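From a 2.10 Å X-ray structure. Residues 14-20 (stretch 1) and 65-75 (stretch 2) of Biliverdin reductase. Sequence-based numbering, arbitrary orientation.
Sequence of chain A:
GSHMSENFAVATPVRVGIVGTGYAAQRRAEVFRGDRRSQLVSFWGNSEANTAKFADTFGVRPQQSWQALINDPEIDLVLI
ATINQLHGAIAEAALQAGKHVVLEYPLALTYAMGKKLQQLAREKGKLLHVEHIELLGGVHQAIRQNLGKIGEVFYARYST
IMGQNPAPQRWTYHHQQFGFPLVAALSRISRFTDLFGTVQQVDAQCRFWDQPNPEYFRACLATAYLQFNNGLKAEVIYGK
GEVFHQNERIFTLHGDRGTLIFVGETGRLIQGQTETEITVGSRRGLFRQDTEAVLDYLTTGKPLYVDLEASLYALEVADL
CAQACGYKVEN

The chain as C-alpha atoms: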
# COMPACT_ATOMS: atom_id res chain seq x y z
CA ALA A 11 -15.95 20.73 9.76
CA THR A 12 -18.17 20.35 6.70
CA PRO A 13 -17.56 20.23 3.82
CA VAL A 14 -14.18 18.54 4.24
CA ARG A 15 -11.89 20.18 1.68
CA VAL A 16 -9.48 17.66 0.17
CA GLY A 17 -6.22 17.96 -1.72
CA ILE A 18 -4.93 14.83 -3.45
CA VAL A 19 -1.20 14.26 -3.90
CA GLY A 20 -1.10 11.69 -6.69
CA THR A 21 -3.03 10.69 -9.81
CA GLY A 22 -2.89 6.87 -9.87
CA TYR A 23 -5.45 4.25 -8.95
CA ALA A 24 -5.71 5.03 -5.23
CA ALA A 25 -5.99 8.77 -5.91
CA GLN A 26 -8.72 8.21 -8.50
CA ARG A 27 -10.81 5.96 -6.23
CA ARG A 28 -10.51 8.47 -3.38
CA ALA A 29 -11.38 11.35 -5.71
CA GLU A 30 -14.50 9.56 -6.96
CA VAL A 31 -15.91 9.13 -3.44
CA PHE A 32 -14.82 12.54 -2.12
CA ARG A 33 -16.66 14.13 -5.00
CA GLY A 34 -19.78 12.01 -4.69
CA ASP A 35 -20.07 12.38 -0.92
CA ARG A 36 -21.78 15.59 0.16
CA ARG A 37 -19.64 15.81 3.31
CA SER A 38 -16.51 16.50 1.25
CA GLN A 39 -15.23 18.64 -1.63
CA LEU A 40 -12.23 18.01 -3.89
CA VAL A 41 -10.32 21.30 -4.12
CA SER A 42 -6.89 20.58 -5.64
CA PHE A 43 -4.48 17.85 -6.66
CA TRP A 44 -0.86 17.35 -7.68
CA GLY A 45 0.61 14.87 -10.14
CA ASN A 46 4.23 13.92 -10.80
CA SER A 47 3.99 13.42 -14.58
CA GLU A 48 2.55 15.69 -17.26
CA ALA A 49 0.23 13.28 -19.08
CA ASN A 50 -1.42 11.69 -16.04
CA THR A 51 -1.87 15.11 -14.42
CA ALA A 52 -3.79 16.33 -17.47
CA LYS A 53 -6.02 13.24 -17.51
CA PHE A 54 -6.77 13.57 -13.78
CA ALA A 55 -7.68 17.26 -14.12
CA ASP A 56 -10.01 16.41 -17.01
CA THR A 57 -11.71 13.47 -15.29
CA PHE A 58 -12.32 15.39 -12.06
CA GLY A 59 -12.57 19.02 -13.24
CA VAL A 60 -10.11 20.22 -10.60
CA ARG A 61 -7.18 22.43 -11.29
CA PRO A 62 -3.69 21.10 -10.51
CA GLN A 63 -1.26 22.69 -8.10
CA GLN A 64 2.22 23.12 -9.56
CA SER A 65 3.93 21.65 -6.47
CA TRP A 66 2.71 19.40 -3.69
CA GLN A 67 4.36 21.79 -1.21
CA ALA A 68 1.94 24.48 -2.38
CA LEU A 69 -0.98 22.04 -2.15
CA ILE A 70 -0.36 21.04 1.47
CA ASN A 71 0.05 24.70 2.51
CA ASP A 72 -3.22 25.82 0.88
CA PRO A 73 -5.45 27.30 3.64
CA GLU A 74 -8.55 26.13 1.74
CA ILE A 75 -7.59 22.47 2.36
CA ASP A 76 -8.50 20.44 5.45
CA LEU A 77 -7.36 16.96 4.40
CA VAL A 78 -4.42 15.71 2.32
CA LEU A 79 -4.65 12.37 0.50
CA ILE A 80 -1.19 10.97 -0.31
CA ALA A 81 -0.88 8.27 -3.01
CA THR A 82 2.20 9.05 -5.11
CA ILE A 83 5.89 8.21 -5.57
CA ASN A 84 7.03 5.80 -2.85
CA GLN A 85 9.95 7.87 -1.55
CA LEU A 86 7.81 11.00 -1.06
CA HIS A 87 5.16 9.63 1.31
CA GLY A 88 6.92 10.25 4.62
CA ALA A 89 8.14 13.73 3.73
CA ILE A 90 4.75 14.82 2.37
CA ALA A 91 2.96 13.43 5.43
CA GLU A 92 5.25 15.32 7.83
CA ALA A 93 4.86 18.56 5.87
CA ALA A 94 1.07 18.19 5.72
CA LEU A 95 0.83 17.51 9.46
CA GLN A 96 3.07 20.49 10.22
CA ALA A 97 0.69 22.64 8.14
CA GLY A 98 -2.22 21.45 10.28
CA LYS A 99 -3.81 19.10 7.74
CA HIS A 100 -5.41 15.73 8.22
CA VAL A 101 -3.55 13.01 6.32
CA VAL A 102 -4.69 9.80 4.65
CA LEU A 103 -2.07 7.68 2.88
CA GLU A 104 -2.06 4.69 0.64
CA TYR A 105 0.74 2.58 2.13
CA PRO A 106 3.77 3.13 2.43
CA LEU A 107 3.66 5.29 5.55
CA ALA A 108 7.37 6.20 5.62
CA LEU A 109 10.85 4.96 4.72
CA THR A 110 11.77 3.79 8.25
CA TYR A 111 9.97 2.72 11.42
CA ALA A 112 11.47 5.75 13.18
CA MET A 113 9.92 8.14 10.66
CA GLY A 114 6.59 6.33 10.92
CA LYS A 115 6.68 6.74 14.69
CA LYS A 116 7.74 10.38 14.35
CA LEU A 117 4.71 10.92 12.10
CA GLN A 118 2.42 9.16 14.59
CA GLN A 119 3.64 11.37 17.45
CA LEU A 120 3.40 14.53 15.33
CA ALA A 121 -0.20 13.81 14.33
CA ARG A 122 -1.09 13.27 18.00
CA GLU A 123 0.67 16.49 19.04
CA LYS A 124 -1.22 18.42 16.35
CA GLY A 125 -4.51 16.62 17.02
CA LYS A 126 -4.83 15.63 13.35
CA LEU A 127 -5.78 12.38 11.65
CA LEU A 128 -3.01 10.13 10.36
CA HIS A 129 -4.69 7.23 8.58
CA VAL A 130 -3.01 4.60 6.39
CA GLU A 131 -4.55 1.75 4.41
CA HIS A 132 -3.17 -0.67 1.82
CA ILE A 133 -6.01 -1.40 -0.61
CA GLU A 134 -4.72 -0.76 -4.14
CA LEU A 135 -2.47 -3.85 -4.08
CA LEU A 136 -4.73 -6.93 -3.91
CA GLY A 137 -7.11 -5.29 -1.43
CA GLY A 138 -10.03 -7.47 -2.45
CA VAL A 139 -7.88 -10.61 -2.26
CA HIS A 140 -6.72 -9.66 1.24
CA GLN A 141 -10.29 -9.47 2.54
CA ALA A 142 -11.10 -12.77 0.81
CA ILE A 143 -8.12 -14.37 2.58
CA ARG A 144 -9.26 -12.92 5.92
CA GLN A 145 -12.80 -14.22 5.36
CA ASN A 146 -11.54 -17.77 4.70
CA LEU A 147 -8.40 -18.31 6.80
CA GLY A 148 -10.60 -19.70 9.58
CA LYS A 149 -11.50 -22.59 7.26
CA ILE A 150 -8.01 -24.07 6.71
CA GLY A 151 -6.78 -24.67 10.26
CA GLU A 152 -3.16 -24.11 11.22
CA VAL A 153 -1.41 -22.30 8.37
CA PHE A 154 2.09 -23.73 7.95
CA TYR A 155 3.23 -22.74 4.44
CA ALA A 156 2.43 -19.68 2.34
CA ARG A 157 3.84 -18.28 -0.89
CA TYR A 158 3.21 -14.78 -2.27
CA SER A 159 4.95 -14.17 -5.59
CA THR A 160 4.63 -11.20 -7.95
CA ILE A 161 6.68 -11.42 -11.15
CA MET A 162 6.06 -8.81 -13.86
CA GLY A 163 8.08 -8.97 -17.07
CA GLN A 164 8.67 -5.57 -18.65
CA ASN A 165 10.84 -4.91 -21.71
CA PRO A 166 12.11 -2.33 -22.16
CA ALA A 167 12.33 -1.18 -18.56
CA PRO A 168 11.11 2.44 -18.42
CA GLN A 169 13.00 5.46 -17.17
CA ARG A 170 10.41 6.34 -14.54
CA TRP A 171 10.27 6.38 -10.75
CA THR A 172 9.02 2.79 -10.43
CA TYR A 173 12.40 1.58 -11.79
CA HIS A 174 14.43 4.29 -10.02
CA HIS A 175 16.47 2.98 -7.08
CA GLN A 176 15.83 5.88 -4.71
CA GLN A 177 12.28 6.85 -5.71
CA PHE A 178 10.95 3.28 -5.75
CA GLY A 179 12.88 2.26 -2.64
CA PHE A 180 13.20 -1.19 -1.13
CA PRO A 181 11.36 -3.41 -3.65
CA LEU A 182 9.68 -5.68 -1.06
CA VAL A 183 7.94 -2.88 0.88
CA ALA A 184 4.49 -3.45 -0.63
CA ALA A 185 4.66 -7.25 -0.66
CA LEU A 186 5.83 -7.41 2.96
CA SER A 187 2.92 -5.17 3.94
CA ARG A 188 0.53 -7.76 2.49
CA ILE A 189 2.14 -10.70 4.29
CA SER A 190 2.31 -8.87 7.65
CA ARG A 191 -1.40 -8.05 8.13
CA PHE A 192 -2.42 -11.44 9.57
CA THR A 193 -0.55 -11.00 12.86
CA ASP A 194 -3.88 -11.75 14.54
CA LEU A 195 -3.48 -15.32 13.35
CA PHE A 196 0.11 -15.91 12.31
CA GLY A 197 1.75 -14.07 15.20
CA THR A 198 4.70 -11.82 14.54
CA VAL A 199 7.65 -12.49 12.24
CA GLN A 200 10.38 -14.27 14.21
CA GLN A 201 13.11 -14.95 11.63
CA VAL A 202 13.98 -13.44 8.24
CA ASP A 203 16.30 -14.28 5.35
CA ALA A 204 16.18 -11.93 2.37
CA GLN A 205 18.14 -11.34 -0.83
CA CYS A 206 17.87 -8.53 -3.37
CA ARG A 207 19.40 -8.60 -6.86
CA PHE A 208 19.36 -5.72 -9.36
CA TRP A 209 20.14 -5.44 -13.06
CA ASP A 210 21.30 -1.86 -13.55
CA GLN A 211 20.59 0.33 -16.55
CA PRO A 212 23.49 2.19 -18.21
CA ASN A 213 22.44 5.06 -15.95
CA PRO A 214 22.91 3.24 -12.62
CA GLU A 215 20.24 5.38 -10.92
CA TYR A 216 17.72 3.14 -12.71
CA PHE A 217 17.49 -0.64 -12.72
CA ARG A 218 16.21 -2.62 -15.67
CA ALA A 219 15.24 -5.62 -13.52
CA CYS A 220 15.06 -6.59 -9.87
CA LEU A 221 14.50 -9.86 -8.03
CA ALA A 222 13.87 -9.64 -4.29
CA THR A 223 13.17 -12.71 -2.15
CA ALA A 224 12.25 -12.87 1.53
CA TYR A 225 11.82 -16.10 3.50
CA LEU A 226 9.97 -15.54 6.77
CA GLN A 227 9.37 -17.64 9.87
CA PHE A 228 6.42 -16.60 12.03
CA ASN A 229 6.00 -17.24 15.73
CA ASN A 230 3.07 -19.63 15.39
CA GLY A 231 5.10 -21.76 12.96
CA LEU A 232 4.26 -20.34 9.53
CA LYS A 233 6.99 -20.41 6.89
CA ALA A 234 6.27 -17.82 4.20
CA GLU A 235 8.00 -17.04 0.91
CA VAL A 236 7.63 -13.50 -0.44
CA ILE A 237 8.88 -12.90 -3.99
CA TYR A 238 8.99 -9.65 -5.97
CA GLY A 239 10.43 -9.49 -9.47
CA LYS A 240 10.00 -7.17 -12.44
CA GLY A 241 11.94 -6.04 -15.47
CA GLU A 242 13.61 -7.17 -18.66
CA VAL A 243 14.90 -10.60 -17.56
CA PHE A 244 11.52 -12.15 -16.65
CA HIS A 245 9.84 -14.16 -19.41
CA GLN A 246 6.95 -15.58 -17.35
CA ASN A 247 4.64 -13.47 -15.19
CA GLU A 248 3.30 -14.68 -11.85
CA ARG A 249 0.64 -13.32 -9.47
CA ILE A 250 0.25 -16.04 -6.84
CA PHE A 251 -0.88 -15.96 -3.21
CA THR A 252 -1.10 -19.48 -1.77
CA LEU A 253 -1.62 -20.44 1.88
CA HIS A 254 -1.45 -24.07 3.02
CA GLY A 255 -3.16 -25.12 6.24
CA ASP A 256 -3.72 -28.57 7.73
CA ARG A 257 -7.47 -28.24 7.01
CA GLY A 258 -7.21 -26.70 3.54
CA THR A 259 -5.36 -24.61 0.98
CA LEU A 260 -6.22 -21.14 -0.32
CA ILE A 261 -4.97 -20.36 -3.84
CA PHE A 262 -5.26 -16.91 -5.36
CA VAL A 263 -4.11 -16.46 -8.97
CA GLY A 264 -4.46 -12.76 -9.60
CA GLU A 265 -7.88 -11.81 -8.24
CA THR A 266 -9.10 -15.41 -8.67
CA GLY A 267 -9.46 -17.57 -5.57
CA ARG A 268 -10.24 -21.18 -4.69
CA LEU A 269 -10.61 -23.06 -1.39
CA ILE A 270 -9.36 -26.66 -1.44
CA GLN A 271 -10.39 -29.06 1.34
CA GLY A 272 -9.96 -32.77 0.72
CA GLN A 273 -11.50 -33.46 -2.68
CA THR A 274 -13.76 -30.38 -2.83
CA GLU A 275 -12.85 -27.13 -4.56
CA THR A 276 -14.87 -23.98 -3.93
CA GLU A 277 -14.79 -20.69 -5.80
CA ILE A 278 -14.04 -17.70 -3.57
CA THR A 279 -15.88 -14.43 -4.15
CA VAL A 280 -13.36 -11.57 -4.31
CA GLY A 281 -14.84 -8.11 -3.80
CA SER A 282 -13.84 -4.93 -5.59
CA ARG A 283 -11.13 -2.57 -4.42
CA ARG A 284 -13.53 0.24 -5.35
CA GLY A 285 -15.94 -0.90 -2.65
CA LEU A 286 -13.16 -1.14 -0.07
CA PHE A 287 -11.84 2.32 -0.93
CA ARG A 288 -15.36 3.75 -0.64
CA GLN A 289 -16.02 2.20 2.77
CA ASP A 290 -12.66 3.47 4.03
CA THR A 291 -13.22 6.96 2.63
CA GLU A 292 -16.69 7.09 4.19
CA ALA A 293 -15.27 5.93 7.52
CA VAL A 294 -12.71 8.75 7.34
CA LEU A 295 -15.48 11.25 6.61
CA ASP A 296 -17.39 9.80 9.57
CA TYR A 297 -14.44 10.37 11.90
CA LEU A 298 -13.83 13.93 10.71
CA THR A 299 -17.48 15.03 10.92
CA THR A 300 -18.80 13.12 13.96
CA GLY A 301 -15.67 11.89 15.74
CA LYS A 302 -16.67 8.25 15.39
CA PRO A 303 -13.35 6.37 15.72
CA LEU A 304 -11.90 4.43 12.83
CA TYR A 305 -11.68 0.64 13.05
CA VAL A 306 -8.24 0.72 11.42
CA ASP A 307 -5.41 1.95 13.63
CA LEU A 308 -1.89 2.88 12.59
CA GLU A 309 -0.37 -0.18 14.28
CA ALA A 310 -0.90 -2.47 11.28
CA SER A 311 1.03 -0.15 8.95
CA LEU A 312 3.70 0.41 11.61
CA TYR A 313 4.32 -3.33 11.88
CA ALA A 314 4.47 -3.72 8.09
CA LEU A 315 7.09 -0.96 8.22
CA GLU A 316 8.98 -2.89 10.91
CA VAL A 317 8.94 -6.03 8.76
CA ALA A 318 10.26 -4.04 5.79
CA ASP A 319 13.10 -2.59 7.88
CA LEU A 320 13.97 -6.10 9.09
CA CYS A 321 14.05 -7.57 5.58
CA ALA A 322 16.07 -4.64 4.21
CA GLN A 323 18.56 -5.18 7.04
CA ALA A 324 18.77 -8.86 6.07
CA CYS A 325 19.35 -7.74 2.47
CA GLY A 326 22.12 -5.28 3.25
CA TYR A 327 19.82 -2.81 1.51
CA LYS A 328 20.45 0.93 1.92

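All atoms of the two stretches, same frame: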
# COMPACT_ATOMS: atom_id res chain seq x y z
N VAL A 14 -15.61 18.80 4.13
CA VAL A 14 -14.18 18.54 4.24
C VAL A 14 -13.53 18.83 2.90
O VAL A 14 -13.88 18.24 1.87
CB VAL A 14 -13.92 17.09 4.69
CG1 VAL A 14 -12.43 16.88 4.90
CG2 VAL A 14 -14.69 16.77 5.95
N ARG A 15 -12.57 19.75 2.90
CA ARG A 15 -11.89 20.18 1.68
C ARG A 15 -10.62 19.37 1.52
O ARG A 15 -9.76 19.35 2.41
CB ARG A 15 -11.60 21.68 1.73
CG ARG A 15 -12.86 22.52 1.59
CD ARG A 15 -12.64 23.95 2.06
NE ARG A 15 -12.22 23.99 3.46
CZ ARG A 15 -11.71 25.07 4.06
NH1 ARG A 15 -11.57 26.19 3.37
NH2 ARG A 15 -11.36 25.02 5.33
N VAL A 16 -10.49 18.70 0.37
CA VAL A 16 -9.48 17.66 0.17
C VAL A 16 -8.52 18.09 -0.93
O VAL A 16 -8.94 18.58 -1.98
CB VAL A 16 -10.14 16.31 -0.18
CG1 VAL A 16 -9.08 15.22 -0.33
CG2 VAL A 16 -11.16 15.93 0.88
N GLY A 17 -7.24 17.90 -0.68
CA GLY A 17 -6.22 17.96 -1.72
C GLY A 17 -5.59 16.59 -1.88
O GLY A 17 -5.29 15.92 -0.89
N ILE A 18 -5.41 16.17 -3.13
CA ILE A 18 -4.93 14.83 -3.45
C ILE A 18 -3.54 14.94 -4.05
O ILE A 18 -3.34 15.57 -5.09
CB ILE A 18 -5.89 14.12 -4.41
CG1 ILE A 18 -7.24 13.87 -3.74
CG2 ILE A 18 -5.28 12.81 -4.90
CD1 ILE A 18 -8.22 13.11 -4.60
N VAL A 19 -2.56 14.32 -3.40
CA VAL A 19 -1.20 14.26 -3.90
C VAL A 19 -1.05 12.91 -4.60
O VAL A 19 -0.86 11.88 -3.95
CB VAL A 19 -0.16 14.45 -2.79
CG1 VAL A 19 1.24 14.41 -3.37
CG2 VAL A 19 -0.40 15.76 -2.06
N GLY A 20 -1.14 12.91 -5.93
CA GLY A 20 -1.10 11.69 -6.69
C GLY A 20 -2.23 11.60 -7.70
O GLY A 20 -3.26 12.26 -7.54
N SER A 65 3.10 22.43 -7.38
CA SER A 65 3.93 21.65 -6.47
C SER A 65 3.05 21.09 -5.36
O SER A 65 2.03 21.68 -5.00
CB SER A 65 5.05 22.51 -5.86
OG SER A 65 4.53 23.51 -5.01
N TRP A 66 3.45 19.93 -4.82
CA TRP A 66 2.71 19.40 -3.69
C TRP A 66 2.94 20.23 -2.43
O TRP A 66 2.06 20.30 -1.57
CB TRP A 66 3.05 17.92 -3.44
CG TRP A 66 4.48 17.60 -3.08
CD1 TRP A 66 5.43 17.07 -3.91
CD2 TRP A 66 5.10 17.73 -1.79
NE1 TRP A 66 6.61 16.89 -3.22
CE2 TRP A 66 6.43 17.29 -1.92
CE3 TRP A 66 4.66 18.19 -0.55
CZ2 TRP A 66 7.32 17.29 -0.85
CZ3 TRP A 66 5.54 18.20 0.51
CH2 TRP A 66 6.86 17.75 0.35
N GLN A 67 4.11 20.87 -2.32
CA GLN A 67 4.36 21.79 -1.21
C GLN A 67 3.32 22.90 -1.17
O GLN A 67 2.82 23.26 -0.09
CB GLN A 67 5.76 22.38 -1.30
CG GLN A 67 6.90 21.38 -1.15
CD GLN A 67 7.29 20.73 -2.47
OE1 GLN A 67 6.51 20.73 -3.43
NE2 GLN A 67 8.49 20.18 -2.52
N ALA A 68 2.98 23.46 -2.33
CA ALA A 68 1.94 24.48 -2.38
C ALA A 68 0.58 23.90 -2.02
O ALA A 68 -0.23 24.57 -1.36
CB ALA A 68 1.90 25.13 -3.77
N LEU A 69 0.30 22.67 -2.46
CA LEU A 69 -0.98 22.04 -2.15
C LEU A 69 -1.18 21.90 -0.65
O LEU A 69 -2.22 22.28 -0.11
CB LEU A 69 -1.08 20.68 -2.84
CG LEU A 69 -2.38 19.89 -2.67
CD1 LEU A 69 -2.64 19.06 -3.90
CD2 LEU A 69 -2.36 18.98 -1.44
N ILE A 70 -0.19 21.34 0.05
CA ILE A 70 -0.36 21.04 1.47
C ILE A 70 -0.38 22.31 2.32
O ILE A 70 -0.85 22.27 3.46
CB ILE A 70 0.74 20.08 1.95
CG1 ILE A 70 2.13 20.69 1.79
CG2 ILE A 70 0.65 18.74 1.21
CD1 ILE A 70 2.78 21.09 3.10
N ASN A 71 0.09 23.43 1.79
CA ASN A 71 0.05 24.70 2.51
C ASN A 71 -1.15 25.56 2.14
O ASN A 71 -1.28 26.67 2.67
CB ASN A 71 1.34 25.49 2.27
CG ASN A 71 2.52 24.94 3.05
OD1 ASN A 71 2.66 25.18 4.25
ND2 ASN A 71 3.39 24.20 2.37
N ASP A 72 -2.02 25.08 1.27
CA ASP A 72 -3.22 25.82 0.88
C ASP A 72 -4.16 25.95 2.08
O ASP A 72 -4.55 24.92 2.66
CB ASP A 72 -3.93 25.11 -0.28
CG ASP A 72 -5.10 25.90 -0.85
OD1 ASP A 72 -5.61 26.83 -0.19
OD2 ASP A 72 -5.51 25.59 -1.99
N PRO A 73 -4.52 27.16 2.50
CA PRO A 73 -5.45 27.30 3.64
C PRO A 73 -6.87 26.86 3.34
O PRO A 73 -7.66 26.71 4.29
CB PRO A 73 -5.39 28.80 3.96
CG PRO A 73 -4.91 29.45 2.70
CD PRO A 73 -3.99 28.46 2.06
N GLU A 74 -7.24 26.66 2.08
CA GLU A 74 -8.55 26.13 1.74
C GLU A 74 -8.55 24.61 1.59
O GLU A 74 -9.33 24.06 0.81
CB GLU A 74 -9.09 26.80 0.48
CG GLU A 74 -8.87 28.31 0.40
CD GLU A 74 -9.57 29.11 1.50
OE1 GLU A 74 -10.27 28.53 2.35
OE2 GLU A 74 -9.41 30.35 1.52
N ILE A 75 -7.67 23.93 2.32
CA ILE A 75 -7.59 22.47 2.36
C ILE A 75 -7.65 22.05 3.82
O ILE A 75 -6.95 22.62 4.67
CB ILE A 75 -6.31 21.94 1.70
CG1 ILE A 75 -6.29 22.27 0.21
CG2 ILE A 75 -6.20 20.44 1.88
CD1 ILE A 75 -7.44 21.68 -0.52

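When a helix lies against a β-strand, alternate strand residues face it, and the fit depends on how much side chain each one offers. The contact between strand 14-19 and helix 66-70 of biliverdin reductase illustrates the principle. The two run nearly antiparallel, at 163°, with their axes approaching to 9.1 Å, and no hydrogen bond joins the two stretches; packing makes the helix contact, and a salt bridge is added from the turn that follows.

Ser 65 touches nothing on the strand but caps the helix, its OG accepting from Ala 68 N at 3.1 Å. Trp 66 follows, and although its CA-to-CB bond points toward the strand, the indole leads away, so that CB is left to meet Val 19 CG1 at 3.9 Å. Gln 67 and Ala 68 lie out of reach. One turn on from Ser 65, Leu 69 points toward the strand and packs closely: its CD2 lies 3.8 Å from Val 19 CG2 and 4.0 Å from Gly 17 CA. The bare backbone at Gly 17 makes room for this leucine, since a CB there would sit only 2.8 Å from Leu 69 CD2, a clash.

Farther along, Asn 71 ND2 hydrogen-bonds to Gln 67 O at 2.7 Å, and Asp 72 OD1 accepts from Glu 74 N at 2.8 Å within a type I turn that ends at Ile 75. The turn brings the chain back beside the start of the strand. There Glu 74 OE1 forms a salt bridge with Arg 15 NH1 at 2.9 Å, while the backbone of Glu 74 lies over one face of the guanidinium. Ile 75 starts away from the strand, yet its side chain bends back: CG2 comes within 3.8 Å of Gly 17 N, and CD1 within 3.7 Å of Val 16 O. Charge thus closes the more exposed end of a contact that is otherwise largely apolar and buried.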